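Local coordinates for protein lysine cyclodeaminase (Streptomyces pristinaespiralis, PDB 5YU3) that catalyses the NAD-dependent cyclodeamination of L-lysine, probably to L-pipecolic acid with release of ammonia, and also recognises L-ornithine and L-2,4-diaminobutyric acid, at residues 73-78 with 98-103; 1-6 with 106-111. All blocks are in the same frame, centred on the assembly; numbering follows the deposited sequence.

Contact 1 of 2, residues 73-78 with 98-103; sequences HITLKT and VARYDD. With PRO (proline), chain G.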
ATOM      1  N   HIS A  73       0.326  -4.834 -15.125  1.00 19.75           N
ATOM      2  CA  HIS A  73       0.657  -3.830 -14.126  1.00 18.68           C
ATOM      3  C   HIS A  73      -0.106  -4.115 -12.844  1.00 21.14           C
ATOM      4  O   HIS A  73      -1.035  -4.927 -12.807  1.00 21.77           O
ATOM      5  CB  HIS A  73       0.342  -2.420 -14.636  1.00 21.56           C
ATOM      6  CG  HIS A  73      -1.052  -2.274 -15.156  1.00 25.80           C
ATOM      7  ND1 HIS A  73      -1.331  -2.084 -16.491  1.00 29.81           N
ATOM      8  CD2 HIS A  73      -2.247  -2.311 -14.522  1.00 25.59           C
ATOM      9  CE1 HIS A  73      -2.638  -1.998 -16.658  1.00 26.86           C
ATOM     10  NE2 HIS A  73      -3.217  -2.140 -15.479  1.00 31.53           N
ATOM     11  N   ILE A  74       0.312  -3.426 -11.787  1.00 17.37           N
ATOM     12  CA  ILE A  74      -0.348  -3.464 -10.490  1.00 17.59           C
ATOM     13  C   ILE A  74      -0.789  -2.048 -10.161  1.00 19.12           C
ATOM     14  O   ILE A  74      -0.005  -1.102 -10.301  1.00 19.56           O
ATOM     15  CB  ILE A  74       0.578  -4.011  -9.384  1.00 18.25           C
ATOM     16  CG1 ILE A  74       1.069  -5.420  -9.734  1.00 18.38           C
ATOM     17  CG2 ILE A  74      -0.149  -3.984  -8.029  1.00 18.84           C
ATOM     18  CD1 ILE A  74       2.105  -5.961  -8.775  1.00 18.69           C
ATOM     19  N   THR A  75      -2.042  -1.897  -9.748  1.00 17.63           N
ATOM     20  CA  THR A  75      -2.551  -0.615  -9.284  1.00 18.92           C
ATOM     21  C   THR A  75      -2.603  -0.631  -7.767  1.00 17.38           C
ATOM     22  O   THR A  75      -3.003  -1.632  -7.172  1.00 17.25           O
ATOM     23  CB  THR A  75      -3.955  -0.346  -9.849  1.00 17.63           C
ATOM     24  OG1 THR A  75      -3.878  -0.282 -11.275  1.00 20.77           O
ATOM     25  CG2 THR A  75      -4.517   0.968  -9.308  1.00 20.10           C
ATOM     26  N   LEU A  76      -2.188   0.464  -7.135  1.00 15.98           N
ATOM     27  CA  LEU A  76      -2.372   0.616  -5.695  1.00 17.82           C
ATOM     28  C   LEU A  76      -3.000   1.970  -5.408  1.00 17.43           C
ATOM     29  O   LEU A  76      -2.407   3.008  -5.720  1.00 17.70           O
ATOM     30  CB  LEU A  76      -1.046   0.477  -4.932  1.00 17.04           C
ATOM     31  CG  LEU A  76      -1.194   0.432  -3.398  1.00 21.24           C
ATOM     32  CD1 LEU A  76      -1.721  -0.921  -2.914  1.00 19.95           C
ATOM     33  CD2 LEU A  76       0.106   0.773  -2.685  1.00 24.67           C
ATOM     34  N   LYS A  77      -4.175   1.976  -4.783  1.00 16.84           N
ATOM     35  CA  LYS A  77      -4.709   3.221  -4.261  1.00 17.60           C
ATOM     36  C   LYS A  77      -4.466   3.290  -2.762  1.00 17.59           C
ATOM     37  O   LYS A  77      -4.715   2.320  -2.031  1.00 19.19           O
ATOM     38  CB  LYS A  77      -6.198   3.409  -4.565  1.00 18.20           C
ATOM     39  CG  LYS A  77      -6.683   4.767  -4.023  1.00 17.17           C
ATOM     40  CD  LYS A  77      -8.050   5.192  -4.565  1.00 19.38           C
ATOM     41  CE  LYS A  77      -9.174   4.688  -3.669  1.00 20.14           C
ATOM     42  NZ  LYS A  77     -10.505   4.963  -4.269  1.00 18.94           N
ATOM     43  N   THR A  78      -3.943   4.427  -2.320  1.00 14.71           N
ATOM     44  CA  THR A  78      -3.777   4.745  -0.913  1.00 17.48           C
ATOM     45  C   THR A  78      -4.738   5.881  -0.614  1.00 20.68           C
ATOM     46  O   THR A  78      -4.734   6.897  -1.320  1.00 18.83           O
ATOM     47  CB  THR A  78      -2.336   5.156  -0.600  1.00 17.71           C
ATOM     48  OG1 THR A  78      -1.879   6.070  -1.607  1.00 21.18           O
ATOM     49  CG2 THR A  78      -1.420   3.939  -0.591  1.00 18.49           C
ATOM     50  N   VAL A  98      -3.322   7.362  -6.483  1.00 16.32           N
ATOM     51  CA  VAL A  98      -3.360   6.078  -7.174  1.00 14.81           C
ATOM     52  C   VAL A  98      -2.051   5.910  -7.931  1.00 18.46           C
ATOM     53  O   VAL A  98      -1.666   6.790  -8.709  1.00 18.30           O
ATOM     54  CB  VAL A  98      -4.550   5.955  -8.146  1.00 18.68           C
ATOM     55  CG1 VAL A  98      -4.786   4.486  -8.509  1.00 17.65           C
ATOM     56  CG2 VAL A  98      -5.822   6.566  -7.543  1.00 19.47           C
ATOM     57  N   ALA A  99      -1.373   4.783  -7.707  1.00 16.59           N
ATOM     58  CA  ALA A  99      -0.109   4.495  -8.375  1.00 18.27           C
ATOM     59  C   ALA A  99      -0.238   3.259  -9.256  1.00 20.12           C
ATOM     60  O   ALA A  99      -1.059   2.369  -9.002  1.00 18.02           O
ATOM     61  CB  ALA A  99       1.026   4.287  -7.351  1.00 18.30           C
ATOM     62  N   ARG A 100       0.592   3.202 -10.297  1.00 18.24           N
ATOM     63  CA  ARG A 100       0.677   2.039 -11.162  1.00 18.00           C
ATOM     64  C   ARG A 100       2.122   1.556 -11.192  1.00 17.94           C
ATOM     65  O   ARG A 100       3.048   2.370 -11.250  1.00 19.12           O
ATOM     66  CB  ARG A 100       0.195   2.365 -12.579  1.00 19.54           C
ATOM     67  CG  ARG A 100       0.197   1.159 -13.497  1.00 24.14           C
ATOM     68  CD  ARG A 100      -0.542   1.441 -14.784  1.00 31.54           C
ATOM     69  NE  ARG A 100      -1.984   1.498 -14.562  1.00 31.75           N
ATOM     70  CZ  ARG A 100      -2.886   1.464 -15.536  1.00 30.77           C
ATOM     71  NH1 ARG A 100      -2.488   1.369 -16.792  1.00 33.39           N
ATOM     72  NH2 ARG A 100      -4.188   1.521 -15.246  1.00 33.19           N
ATOM     73  N   TYR A 101       2.299   0.236 -11.115  1.00 17.92           N
ATOM     74  CA  TYR A 101       3.602  -0.424 -11.083  1.00 19.26           C
ATOM     75  C   TYR A 101       3.683  -1.442 -12.211  1.00 18.88           C
ATOM     76  O   TYR A 101       2.722  -2.168 -12.466  1.00 21.40           O
ATOM     77  CB  TYR A 101       3.833  -1.135  -9.726  1.00 15.96           C
ATOM     78  CG  TYR A 101       3.768  -0.196  -8.549  1.00 17.28           C
ATOM     79  CD1 TYR A 101       2.548   0.147  -7.977  1.00 16.93           C
ATOM     80  CD2 TYR A 101       4.930   0.377  -8.027  1.00 17.66           C
ATOM     81  CE1 TYR A 101       2.481   1.017  -6.923  1.00 20.17           C
ATOM     82  CE2 TYR A 101       4.872   1.254  -6.960  1.00 19.44           C
ATOM     83  CZ  TYR A 101       3.641   1.572  -6.413  1.00 19.47           C
ATOM     84  OH  TYR A 101       3.556   2.443  -5.359  1.00 22.42           O
ATOM     85  N   ASP A 102       4.831  -1.505 -12.888  1.00 18.11           N
ATOM     86  CA  ASP A 102       5.014  -2.524 -13.912  1.00 19.33           C
ATOM     87  C   ASP A 102       5.045  -3.899 -13.261  1.00 18.57           C
ATOM     88  O   ASP A 102       5.787  -4.117 -12.298  1.00 19.47           O
ATOM     89  CB  ASP A 102       6.309  -2.285 -14.692  1.00 18.87           C
ATOM     90  CG  ASP A 102       6.484  -3.271 -15.828  1.00 25.38           C
ATOM     91  OD1 ASP A 102       5.717  -3.185 -16.804  1.00 32.34           O
ATOM     92  OD2 ASP A 102       7.377  -4.136 -15.746  1.00 24.49           O
ATOM     93  N   ASP A 103       4.237  -4.828 -13.780  1.00 16.80           N
ATOM     94  CA  ASP A 103       4.177  -6.158 -13.177  1.00 18.89           C
ATOM     95  C   ASP A 103       5.447  -6.963 -13.429  1.00 19.83           C
ATOM     96  O   ASP A 103       5.793  -7.843 -12.627  1.00 20.16           O
ATOM     97  CB  ASP A 103       2.978  -6.939 -13.705  1.00 19.80           C
ATOM     98  CG  ASP A 103       2.694  -8.176 -12.878  1.00 19.76           C
ATOM     99  OD1 ASP A 103       2.479  -8.025 -11.658  1.00 22.88           O
ATOM    100  OD2 ASP A 103       2.692  -9.298 -13.432  1.00 21.13           O
TER
HETATM  101  N   PRO G 403     -13.812   3.285   0.770  1.00 27.81           N
HETATM  102  CA  PRO G 403     -13.080   4.363  -0.083  1.00 32.93           C
HETATM  103  C   PRO G 403     -12.588   3.749  -1.424  1.00 24.76           C
HETATM  104  O   PRO G 403     -11.721   4.436  -1.992  1.00 24.80           O
HETATM  105  CB  PRO G 403     -12.130   4.746   0.684  1.00 27.65           C
HETATM  106  CG  PRO G 403     -12.800   4.704   2.153  1.00 30.30           C
HETATM  107  CD  PRO G 403     -13.894   4.019   2.048  1.00 26.46           C
HETATM  108  OXT PRO G 403     -13.050   2.670  -1.940  1.00 20.56           O
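With CG of His-73 set between its backbone N and carbonyl carbon (chi1 52°) and the Arg-100 chain leaving extended before it bends at chi3 (-73°), imidazole and guanidinium come to lie flat on one another. Their planes are 12° apart and CZ of Arg-100 sits 3.6 Å above the ring, displaced toward its rim; CD of Arg-100 adds a CH-pi contact over the same ring. A salt bridge to Glu-313 fixes the NH1 end of the guanidinium. Beyond the stack, Thr-75 CG2 meets Val-98 CG1 at 3.6 Å on the side covered by helix 305-321. Ile-74, Leu-76, Ala-99 and Tyr-101 project from the other face, where Leu-76 CB approaches the Tyr-101 ring edge and the Tyr-101 hydroxyl bonds to Thr-78 of the second subunit. Lys-77 runs past Val-98 CG2, and its NZ donates a hydrogen bond to O of the bound proline at 2.6 Å; Asp-308 and Thr-118 also hold this amine. In the antiparallel ladder Ile-74 pairs with Tyr-101 and Leu-76 with Ala-99, each through two backbone bonds. One face packs on a helix, the other on the dimer partner, while the Lys-77 side chain extends into the proline-binding pocket of this ornithine cyclodeaminase/mu-crystallin family enzyme.

Contact 2 of 2, residues 1-6 with 106-111; sequences METWVL and GALTAL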
ATOM      1  N   MET A   1      14.313   5.224 -17.502  1.00 36.54           N
ATOM      2  CA  MET A   1      12.941   5.086 -17.019  1.00 34.91           C
ATOM      3  C   MET A   1      12.600   6.129 -15.960  1.00 34.14           C
ATOM      4  O   MET A   1      13.346   6.332 -15.002  1.00 28.92           O
ATOM      5  CB  MET A   1      12.715   3.691 -16.444  1.00 35.31           C
ATOM      6  CG  MET A   1      12.979   2.561 -17.423  1.00 45.94           C
ATOM      7  SD  MET A   1      12.730   0.954 -16.635  1.00 55.63           S
ATOM      8  CE  MET A   1      11.065   1.139 -16.001  1.00 39.43           C
ATOM      9  N   GLU A   2      11.471   6.805 -16.127  1.00 28.09           N
ATOM     10  CA  GLU A   2      11.018   7.756 -15.128  1.00 24.99           C
ATOM     11  C   GLU A   2       9.535   7.546 -14.880  1.00 27.56           C
ATOM     12  O   GLU A   2       8.811   7.027 -15.739  1.00 27.55           O
ATOM     13  CB  GLU A   2      11.283   9.200 -15.556  1.00 23.74           C
ATOM     14  CG  GLU A   2      12.758   9.547 -15.707  1.00 29.05           C
ATOM     15  CD  GLU A   2      12.956  10.935 -16.278  1.00 32.34           C
ATOM     16  OE1 GLU A   2      12.411  11.201 -17.366  1.00 35.24           O
ATOM     17  OE2 GLU A   2      13.641  11.760 -15.635  1.00 41.37           O
ATOM     18  N   THR A   3       9.094   7.947 -13.694  1.00 20.18           N
ATOM     19  CA  THR A   3       7.692   7.829 -13.336  1.00 19.58           C
ATOM     20  C   THR A   3       6.894   8.932 -14.015  1.00 21.56           C
ATOM     21  O   THR A   3       7.292  10.101 -13.994  1.00 22.14           O
ATOM     22  CB  THR A   3       7.525   7.909 -11.819  1.00 20.72           C
ATOM     23  OG1 THR A   3       8.204   6.810 -11.203  1.00 21.75           O
ATOM     24  CG2 THR A   3       6.057   7.844 -11.431  1.00 21.17           C
ATOM     25  N   TRP A   4       5.767   8.560 -14.612  1.00 21.04           N
ATOM     26  CA  TRP A   4       4.840   9.531 -15.184  1.00 18.32           C
ATOM     27  C   TRP A   4       3.960  10.056 -14.058  1.00 22.76           C
ATOM     28  O   TRP A   4       3.164   9.303 -13.488  1.00 19.34           O
ATOM     29  CB  TRP A   4       4.015   8.854 -16.271  1.00 23.43           C
ATOM     30  CG  TRP A   4       3.081   9.730 -17.051  1.00 23.07           C
ATOM     31  CD1 TRP A   4       3.114  11.090 -17.169  1.00 23.42           C
ATOM     32  CD2 TRP A   4       1.974   9.279 -17.836  1.00 22.27           C
ATOM     33  NE1 TRP A   4       2.083  11.514 -17.988  1.00 22.39           N
ATOM     34  CE2 TRP A   4       1.366  10.421 -18.398  1.00 20.23           C
ATOM     35  CE3 TRP A   4       1.425   8.018 -18.101  1.00 20.53           C
ATOM     36  CZ2 TRP A   4       0.250  10.338 -19.225  1.00 20.92           C
ATOM     37  CZ3 TRP A   4       0.306   7.938 -18.919  1.00 23.53           C
ATOM     38  CH2 TRP A   4      -0.265   9.094 -19.475  1.00 19.74           C
ATOM     39  N   VAL A   5       4.118  11.327 -13.701  1.00 21.38           N
ATOM     40  CA  VAL A   5       3.334  11.941 -12.632  1.00 17.54           C
ATOM     41  C   VAL A   5       2.303  12.854 -13.272  1.00 23.94           C
ATOM     42  O   VAL A   5       2.658  13.766 -14.027  1.00 22.50           O
ATOM     43  CB  VAL A   5       4.208  12.722 -11.640  1.00 20.93           C
ATOM     44  CG1 VAL A   5       3.338  13.404 -10.598  1.00 23.42           C
ATOM     45  CG2 VAL A   5       5.205  11.795 -10.956  1.00 20.09           C
ATOM     46  N   LEU A   6       1.033  12.623 -12.961  1.00 20.49           N
ATOM     47  CA  LEU A   6      -0.030  13.555 -13.319  1.00 20.46           C
ATOM     48  C   LEU A   6      -0.258  14.488 -12.134  1.00 24.05           C
ATOM     49  O   LEU A   6      -0.804  14.071 -11.111  1.00 27.06           O
ATOM     50  CB  LEU A   6      -1.306  12.803 -13.681  1.00 17.64           C
ATOM     51  CG  LEU A   6      -1.267  11.892 -14.905  1.00 25.17           C
ATOM     52  CD1 LEU A   6      -2.672  11.394 -15.213  1.00 26.52           C
ATOM     53  CD2 LEU A   6      -0.672  12.624 -16.106  1.00 23.32           C
ATOM     54  N   GLY A 106       8.443  -4.411 -11.488  1.00 18.08           N
ATOM     55  CA  GLY A 106       8.120  -3.758 -10.239  1.00 16.13           C
ATOM     56  C   GLY A 106       8.205  -2.243 -10.242  1.00 16.64           C
ATOM     57  O   GLY A 106       7.835  -1.619  -9.237  1.00 18.73           O
ATOM     58  N   ALA A 107       8.651  -1.624 -11.335  1.00 16.10           N
ATOM     59  CA  ALA A 107       8.946  -0.197 -11.302  1.00 19.75           C
ATOM     60  C   ALA A 107       7.674   0.639 -11.198  1.00 17.61           C
ATOM     61  O   ALA A 107       6.652   0.317 -11.808  1.00 18.50           O
ATOM     62  CB  ALA A 107       9.733   0.213 -12.545  1.00 18.01           C
ATOM     63  N   LEU A 108       7.755   1.735 -10.447  1.00 18.11           N
ATOM     64  CA  LEU A 108       6.660   2.707 -10.374  1.00 18.42           C
ATOM     65  C   LEU A 108       6.551   3.448 -11.707  1.00 19.37           C
ATOM     66  O   LEU A 108       7.447   4.217 -12.064  1.00 18.90           O
ATOM     67  CB  LEU A 108       6.915   3.677  -9.223  1.00 17.92           C
ATOM     68  CG  LEU A 108       5.975   4.877  -9.093  1.00 19.03           C
ATOM     69  CD1 LEU A 108       4.573   4.386  -8.729  1.00 18.93           C
ATOM     70  CD2 LEU A 108       6.479   5.892  -8.059  1.00 18.30           C
ATOM     71  N   THR A 109       5.463   3.227 -12.456  1.00 18.22           N
ATOM     72  CA  THR A 109       5.345   3.815 -13.791  1.00 18.80           C
ATOM     73  C   THR A 109       4.437   5.037 -13.855  1.00 21.13           C
ATOM     74  O   THR A 109       4.617   5.877 -14.744  1.00 18.67           O
ATOM     75  CB  THR A 109       4.838   2.785 -14.811  1.00 20.06           C
ATOM     76  OG1 THR A 109       3.568   2.264 -14.399  1.00 22.22           O
ATOM     77  CG2 THR A 109       5.841   1.624 -14.987  1.00 19.47           C
ATOM     78  N   ALA A 110       3.466   5.166 -12.955  1.00 16.14           N
ATOM     79  CA  ALA A 110       2.542   6.289 -13.030  1.00 18.12           C
ATOM     80  C   ALA A 110       1.954   6.563 -11.653  1.00 20.17           C
ATOM     81  O   ALA A 110       1.789   5.649 -10.836  1.00 18.21           O
ATOM     82  CB  ALA A 110       1.435   6.022 -14.058  1.00 19.34           C
ATOM     83  N   LEU A 111       1.659   7.840 -11.404  1.00 17.42           N
ATOM     84  CA  LEU A 111       1.141   8.299 -10.120  1.00 17.90           C
ATOM     85  C   LEU A 111       0.214   9.485 -10.353  1.00 20.61           C
ATOM     86  O   LEU A 111       0.584  10.407 -11.083  1.00 18.89           O
ATOM     87  CB  LEU A 111       2.301   8.703  -9.198  1.00 18.96           C
ATOM     88  CG  LEU A 111       1.930   9.348  -7.867  1.00 19.43           C
ATOM     89  CD1 LEU A 111       1.173   8.350  -7.011  1.00 18.93           C
ATOM     90  CD2 LEU A 111       3.194   9.822  -7.161  1.00 24.27           C
TER
HETATM   91  O   HOH W   1       6.051   5.415 -17.105  1.00 37.25           O
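Met-1 bends at chi3 to lay its CE methyl on CB of Ala-107, 3.8 Å away, at the start of a parallel pairing that adds the N-terminal strand to a mixed sheet. At Glu-2 the carbonyl is linked to Thr-109 O through a water, which donates firmly to Thr-109 and only weakly to Glu-2. Thr-3 follows with a side-chain bond: OG1, placed beside its own backbone N at chi1 -63°, donates to Leu-108 O at 2.8 Å from above the carbonyl plane. Its CG2 methyl meanwhile rests on CG and CD2 of Leu-108. A valine here would probably leave the Leu-108 carbonyl without this donor. Trp-4 bonds by its backbone N to Thr-109 O and accepts from Leu-111 N through its carbonyl O. Thr-109 and Ala-110 together face Arg-100 on the neighbouring strand, a classic beta bulge. The indole leads away from the strand pair to helix 305-321, with NE1 bonded to Leu-324 O. Val-5 lies on the same face as Leu-111, which meets Leu-111 of the second subunit, and its CA makes a CA-H...O contact with Leu-111 O. That oxygen is the last link of the ladder, taking the Leu-6 amide at 2.9 Å almost head-on, with a C=O...N angle of 171°.

How the contacts relate
Both contacts belong to one mixed sheet, and strands 94-102 and 108-113, consecutive in the chain and adjacent in the sheet, join them: Arg-100 N probably bonds to Ala-110 O and Asp-102 N to Ala-107 O, while Leu-108 CD1 packs on the Tyr-101 ring. Contact 1 is almost wholly buried and antiparallel; contact 2 is parallel, buried along its strands but exposed at its N-terminal end. Both rest on backbone bonds; to these contact 1 adds a stacked guanidinium and a lysine that meets the ligand, contact 2 a threonine hydroxyl and a water. Helix 305-321 and the second subunit pack against both.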